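Local coordinates for protein D-glucosaminate-6-phosphate ammonia lyase (Salmonella typhimurium, PDB 7LCE) that is a pyridoxal-phosphate-dependent enzyme of the selenocysteine synthase-like family, within the aminotransferase clan, at residues D48-K53 with N250-V255; E56-Y61 with Y256-Y261. One frame throughout, in Å; residues are numbered along the deposited sequence.

Interaction 1. Residues D48-K53 with N250-V255; sequences DALVEK and NMVGLV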
loop_
_atom_site.group_PDB
_atom_site.type_symbol
_atom_site.label_atom_id
_atom_site.label_comp_id
_atom_site.label_asym_id
_atom_site.label_seq_id
_atom_site.Cartn_x
_atom_site.Cartn_y
_atom_site.Cartn_z
ATOM N N ASP A 48 -23.662 -25.688 -31.875
ATOM C CA ASP A 48 -22.248 -26.051 -31.926
ATOM C C ASP A 48 -21.823 -26.414 -33.345
ATOM O O ASP A 48 -20.721 -26.060 -33.782
ATOM C CB ASP A 48 -21.960 -27.208 -30.967
ATOM C CG ASP A 48 -22.759 -28.457 -31.296
ATOM O OD1 ASP A 48 -23.871 -28.325 -31.848
ATOM O OD2 ASP A 48 -22.269 -29.572 -31.011
ATOM N N ALA A 49 -22.692 -27.109 -34.085
ATOM C CA ALA A 49 -22.398 -27.448 -35.472
ATOM C C ALA A 49 -22.551 -26.251 -36.400
ATOM O O ALA A 49 -21.822 -26.144 -37.393
ATOM C CB ALA A 49 -23.304 -28.589 -35.938
ATOM N N LEU A 50 -23.504 -25.360 -36.113
ATOM C CA LEU A 50 -23.672 -24.169 -36.939
ATOM C C LEU A 50 -22.499 -23.209 -36.776
ATOM O O LEU A 50 -22.052 -22.597 -37.752
ATOM C CB LEU A 50 -24.988 -23.477 -36.592
ATOM C CG LEU A 50 -25.329 -22.260 -37.451
ATOM C CD1 LEU A 50 -25.491 -22.658 -38.909
ATOM C CD2 LEU A 50 -26.581 -21.587 -36.927
ATOM N N VAL A 51 -21.998 -23.053 -35.548
ATOM C CA VAL A 51 -20.834 -22.201 -35.316
ATOM C C VAL A 51 -19.623 -22.757 -36.049
ATOM O O VAL A 51 -18.838 -22.012 -36.648
ATOM C CB VAL A 51 -20.558 -22.061 -33.808
ATOM C CG1 VAL A 51 -19.186 -21.435 -33.577
ATOM C CG2 VAL A 51 -21.649 -21.243 -33.135
ATOM N N GLU A 52 -19.449 -24.076 -36.002
ATOM C CA GLU A 52 -18.295 -24.702 -36.632
ATOM C C GLU A 52 -18.376 -24.575 -38.149
ATOM O O GLU A 52 -17.408 -24.164 -38.799
ATOM C CB GLU A 52 -18.227 -26.172 -36.202
ATOM C CG GLU A 52 -16.908 -26.878 -36.465
ATOM C CD GLU A 52 -15.784 -26.328 -35.599
ATOM O OE1 GLU A 52 -16.081 -25.593 -34.632
ATOM O OE2 GLU A 52 -14.605 -26.637 -35.880
ATOM N N LYS A 53 -19.541 -24.897 -38.719
ATOM C CA LYS A 53 -19.720 -24.885 -40.170
ATOM C C LYS A 53 -19.666 -23.472 -40.747
ATOM O O LYS A 53 -19.064 -23.254 -41.808
ATOM C CB LYS A 53 -21.045 -25.558 -40.535
ATOM C CG LYS A 53 -21.199 -25.905 -42.011
ATOM C CD LYS A 53 -20.140 -26.915 -42.435
ATOM C CE LYS A 53 -20.400 -27.469 -43.829
ATOM N NZ LYS A 53 -19.377 -28.478 -44.237
ATOM N N ASN A 250 -29.177 -14.555 -38.319
ATOM C CA ASN A 250 -28.203 -13.638 -38.896
ATOM C C ASN A 250 -26.854 -14.298 -39.154
ATOM O O ASN A 250 -26.104 -13.823 -40.014
ATOM C CB ASN A 250 -28.030 -12.418 -37.990
ATOM C CG ASN A 250 -29.204 -11.460 -38.079
ATOM O OD1 ASN A 250 -30.277 -11.818 -38.566
ATOM N ND2 ASN A 250 -29.008 -10.236 -37.604
ATOM N N MET A 251 -26.528 -15.376 -38.437
ATOM C CA MET A 251 -25.363 -16.174 -38.802
ATOM C C MET A 251 -25.507 -16.702 -40.223
ATOM O O MET A 251 -24.596 -16.563 -41.048
ATOM C CB MET A 251 -25.182 -17.327 -37.816
ATOM C CG MET A 251 -24.619 -16.920 -36.473
ATOM S SD MET A 251 -24.572 -18.299 -35.309
ATOM C CE MET A 251 -23.346 -19.359 -36.072
ATOM N N VAL A 252 -26.659 -17.301 -40.529
ATOM C CA VAL A 252 -26.925 -17.771 -41.886
ATOM C C VAL A 252 -26.997 -16.592 -42.849
ATOM O O VAL A 252 -26.530 -16.674 -43.992
ATOM C CB VAL A 252 -28.217 -18.609 -41.913
ATOM C CG1 VAL A 252 -28.586 -18.987 -43.337
ATOM C CG2 VAL A 252 -28.060 -19.849 -41.048
ATOM N N GLY A 253 -27.580 -15.478 -42.399
ATOM C CA GLY A 253 -27.698 -14.314 -43.263
ATOM C C GLY A 253 -26.354 -13.792 -43.733
ATOM O O GLY A 253 -26.200 -13.411 -44.896
ATOM N N LEU A 254 -25.360 -13.778 -42.842
ATOM C CA LEU A 254 -24.030 -13.318 -43.231
ATOM C C LEU A 254 -23.423 -14.218 -44.302
ATOM O O LEU A 254 -22.816 -13.730 -45.263
ATOM C CB LEU A 254 -23.116 -13.254 -42.008
ATOM C CG LEU A 254 -21.636 -13.005 -42.305
ATOM C CD1 LEU A 254 -21.434 -11.648 -42.960
ATOM C CD2 LEU A 254 -20.799 -13.130 -41.041
ATOM N N VAL A 255 -23.572 -15.536 -44.152
ATOM C CA VAL A 255 -22.998 -16.461 -45.124
ATOM C C VAL A 255 -23.653 -16.275 -46.488
ATOM O O VAL A 255 -22.970 -16.230 -47.520
ATOM C CB VAL A 255 -23.125 -17.911 -44.624
ATOM C CG1 VAL A 255 -22.567 -18.880 -45.658
ATOM C CG2 VAL A 255 -22.410 -18.067 -43.292
#
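A near-parallel helix pair of the pyridoxal-phosphate-dependent transferase fold meets here, with M251 of helix 248-262 reaching across to L50 and V51 of helix 47-62. The short axes of 48-53 and 250-255 approach to 11.0 Å and their directions differ by 21°. That spacing is wide, and the CA atoms of V51 and M251 stand 8.3 Å apart. M251 reaches across with its full length. Its chain runs straight out through CG and SD, then bends at the last torsion (chi3 67°). The bend sets the terminal methyl CE between two neighbours. M251 CE lies 3.8 Å from L50 CG, and L50 CD2 is 4.0 Å from the same M251 CE. On the other neighbour, M251 CE meets V51 CG2 at 3.9 Å. M251 CE is equally close, 3.9 Å, to V51 CA. The CB of V51 points away from helix 248-262, so the methyl meets the backbone of this residue as well as one branch of its side chain. L50 does the opposite and points toward the partner helix. A chi1 of -176° swings L50 CG away from its own backbone N, and L50 CD1 comes to V252 CG2 at a looser 4.4 Å. Around the pair, M251 also packs on T54 and on I69 of strand 66-70, and V252 packs on A40 of helix 31-41. L11 of the second subunit packs on L50, and Y6 of that subunit packs on V252, so the contact adjoins the subunit interface. About 171 Å² is buried between the segments. The side chains that meet are all apolar. The two segments are thus held together by dispersion and by exclusion of water, and the long, unbranched M251 reaches across a spacing that L50 and V252 meet only loosely.

Interaction 2. Residues E56-Y61 with Y256-Y261; sequences ELVSRY and YALENY
The helical segments 56-61 and 256-261 run nearly parallel, the axes of these segments 10.3 Å apart at closest and 25° between directions, and Y61 spans the gap to L258 and E259. The pair belongs to the pyridoxal-phosphate-dependent transferase fold and buries about 210 Å². The CA atoms of V58 and L258 are the nearest across it, at 7.7 Å. L258 points toward the partner helix and makes the apolar part. L258 CD1 touches V58 CG2 at 4.0 Å and Y61 CD2 at 3.8 Å. L258 CB sits over one face of the Y61 ring, 4.0 Å from the centroid, in a CH-pi contact. The same leucine packs on F215, and V58 packs on I69 of strand 66-70. E259 makes the polar part at the ring edge. Its CB does not point at helix 47-62, but the chain bends at chi2 (61°) and brings the carboxylate to the phenol. The side chain of E259 also lies about 5 Å from a bound calcium ion, too far for direct coordination. The Y61 hydroxyl OH donates to E259 OE1 at 2.6 Å, arriving on the anti side of the carboxylate, 16° out of its plane.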
loop_
_atom_site.group_PDB
_atom_site.type_symbol
_atom_site.label_atom_id
_atom_site.label_comp_id
_atom_site.label_asym_id
_atom_site.label_seq_id
_atom_site.Cartn_x
_atom_site.Cartn_y
_atom_site.Cartn_z
ATOM N N GLU A 56 -16.249 -22.334 -41.223
ATOM C CA GLU A 56 -15.681 -22.910 -42.436
ATOM C C GLU A 56 -16.123 -22.133 -43.669
ATOM O O GLU A 56 -15.301 -21.807 -44.533
ATOM C CB GLU A 56 -16.115 -24.377 -42.550
ATOM C CG GLU A 56 -15.733 -25.068 -43.852
ATOM C CD GLU A 56 -16.310 -26.475 -43.960
ATOM O OE1 GLU A 56 -16.970 -26.926 -42.998
ATOM O OE2 GLU A 56 -16.122 -27.124 -45.011
ATOM N N LEU A 57 -17.418 -21.813 -43.760
ATOM C CA LEU A 57 -17.917 -21.148 -44.958
ATOM C C LEU A 57 -17.365 -19.738 -45.079
ATOM O O LEU A 57 -16.961 -19.320 -46.167
ATOM C CB LEU A 57 -19.444 -21.136 -44.964
ATOM C CG LEU A 57 -20.118 -22.509 -45.002
ATOM C CD1 LEU A 57 -21.638 -22.389 -44.942
ATOM C CD2 LEU A 57 -19.670 -23.255 -46.242
ATOM N N VAL A 58 -17.307 -19.002 -43.968
ATOM C CA VAL A 58 -16.763 -17.648 -44.007
ATOM C C VAL A 58 -15.289 -17.669 -44.393
ATOM O O VAL A 58 -14.820 -16.828 -45.171
ATOM C CB VAL A 58 -16.986 -16.946 -42.653
ATOM C CG1 VAL A 58 -16.199 -15.652 -42.582
ATOM C CG2 VAL A 58 -18.469 -16.678 -42.441
ATOM N N SER A 59 -14.541 -18.642 -43.872
ATOM C CA SER A 59 -13.111 -18.711 -44.142
ATOM C C SER A 59 -12.801 -18.964 -45.611
ATOM O O SER A 59 -11.709 -18.609 -46.065
ATOM C CB SER A 59 -12.475 -19.793 -43.275
ATOM O OG SER A 59 -12.666 -19.503 -41.903
ATOM N N ARG A 60 -13.731 -19.561 -46.363
ATOM C CA ARG A 60 -13.494 -19.772 -47.789
ATOM C C ARG A 60 -13.341 -18.451 -48.532
ATOM O O ARG A 60 -12.610 -18.381 -49.527
ATOM C CB ARG A 60 -14.623 -20.605 -48.398
ATOM C CG ARG A 60 -14.676 -22.026 -47.867
ATOM C CD ARG A 60 -15.821 -22.820 -48.469
ATOM N NE ARG A 60 -15.971 -24.114 -47.812
ATOM C CZ ARG A 60 -16.929 -24.991 -48.082
ATOM N NH1 ARG A 60 -17.845 -24.749 -49.007
ATOM N NH2 ARG A 60 -16.970 -26.135 -47.406
ATOM N N TYR A 61 -14.010 -17.397 -48.064
ATOM C CA TYR A 61 -13.906 -16.104 -48.728
ATOM C C TYR A 61 -12.672 -15.330 -48.285
ATOM O O TYR A 61 -12.155 -14.510 -49.050
ATOM C CB TYR A 61 -15.163 -15.272 -48.463
ATOM C CG TYR A 61 -16.454 -15.952 -48.856
ATOM C CD1 TYR A 61 -16.915 -15.910 -50.166
ATOM C CD2 TYR A 61 -17.217 -16.633 -47.915
ATOM C CE1 TYR A 61 -18.097 -16.531 -50.529
ATOM C CE2 TYR A 61 -18.399 -17.256 -48.269
ATOM C CZ TYR A 61 -18.835 -17.202 -49.576
ATOM O OH TYR A 61 -20.012 -17.820 -49.932
ATOM N N TYR A 256 -24.983 -16.158 -46.516
ATOM C CA TYR A 256 -25.665 -15.953 -47.791
ATOM C C TYR A 256 -25.409 -14.559 -48.346
ATOM O O TYR A 256 -25.452 -14.363 -49.566
ATOM C CB TYR A 256 -27.163 -16.219 -47.643
ATOM C CG TYR A 256 -27.518 -17.680 -47.816
ATOM C CD1 TYR A 256 -27.296 -18.598 -46.799
ATOM C CD2 TYR A 256 -28.057 -18.142 -49.009
ATOM C CE1 TYR A 256 -27.606 -19.936 -46.967
ATOM C CE2 TYR A 256 -28.375 -19.475 -49.183
ATOM C CZ TYR A 256 -28.149 -20.367 -48.161
ATOM O OH TYR A 256 -28.467 -21.695 -48.337
ATOM N N ALA A 257 -25.137 -13.584 -47.478
ATOM C CA ALA A 257 -24.761 -12.262 -47.963
ATOM C C ALA A 257 -23.360 -12.268 -48.557
ATOM O O ALA A 257 -23.086 -11.522 -49.503
ATOM C CB ALA A 257 -24.857 -11.237 -46.837
ATOM N N LEU A 258 -22.464 -13.096 -48.013
ATOM C CA LEU A 258 -21.124 -13.209 -48.579
ATOM C C LEU A 258 -21.155 -13.836 -49.968
ATOM O O LEU A 258 -20.426 -13.398 -50.866
ATOM C CB LEU A 258 -20.231 -14.022 -47.643
ATOM C CG LEU A 258 -19.747 -13.283 -46.396
ATOM C CD1 LEU A 258 -18.848 -14.178 -45.566
ATOM C CD2 LEU A 258 -19.023 -12.003 -46.783
ATOM N N GLU A 259 -21.987 -14.862 -50.167
ATOM C CA GLU A 259 -22.105 -15.460 -51.493
ATOM C C GLU A 259 -22.775 -14.503 -52.471
ATOM O O GLU A 259 -22.411 -14.459 -53.652
ATOM C CB GLU A 259 -22.871 -16.781 -51.418
ATOM C CG GLU A 259 -22.929 -17.536 -52.741
ATOM C CD GLU A 259 -21.554 -17.929 -53.256
ATOM O OE1 GLU A 259 -20.673 -18.239 -52.428
ATOM O OE2 GLU A 259 -21.353 -17.926 -54.491
ATOM N N ASN A 260 -23.755 -13.728 -51.999
ATOM C CA ASN A 260 -24.391 -12.732 -52.856
ATOM C C ASN A 260 -23.413 -11.632 -53.248
ATOM O O ASN A 260 -23.556 -11.025 -54.316
ATOM C CB ASN A 260 -25.613 -12.139 -52.155
ATOM C CG ASN A 260 -26.519 -11.381 -53.105
ATOM O OD1 ASN A 260 -26.367 -10.176 -53.296
ATOM N ND2 ASN A 260 -27.472 -12.087 -53.704
ATOM N N TYR A 261 -22.432 -11.352 -52.391
ATOM C CA TYR A 261 -21.384 -10.394 -52.718
ATOM C C TYR A 261 -20.354 -11.008 -53.663
ATOM O O TYR A 261 -19.816 -10.318 -54.536
ATOM C CB TYR A 261 -20.724 -9.907 -51.427
ATOM C CG TYR A 261 -19.677 -8.828 -51.589
ATOM C CD1 TYR A 261 -20.045 -7.494 -51.709
ATOM C CD2 TYR A 261 -18.324 -9.139 -51.596
ATOM C CE1 TYR A 261 -19.093 -6.499 -51.846
ATOM C CE2 TYR A 261 -17.364 -8.151 -51.733
ATOM C CZ TYR A 261 -17.755 -6.834 -51.857
ATOM O OH TYR A 261 -16.805 -5.846 -51.993
#

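How the interactions relate
Interactions 1 and 2 are successive levels of one helix pair, helix 47-62 with helix 248-262, and their centres lie about 11 Å apart. The segments alternate along the chain: 48-53, 56-61, 250-255, 256-261. About 185 residues, with all seven strands of the mixed sheet among them, separate the two helices in sequence. The levels are in contact. V255 CG1 packs on L57 CD1 at 3.7 Å, which continues the apolar seam between them. Both levels adjoin strand 66-70, an outermost strand of that sheet within the chain, and both touch the second subunit. The helix pair therefore joins parts of the chain far apart in sequence beside a subunit interface.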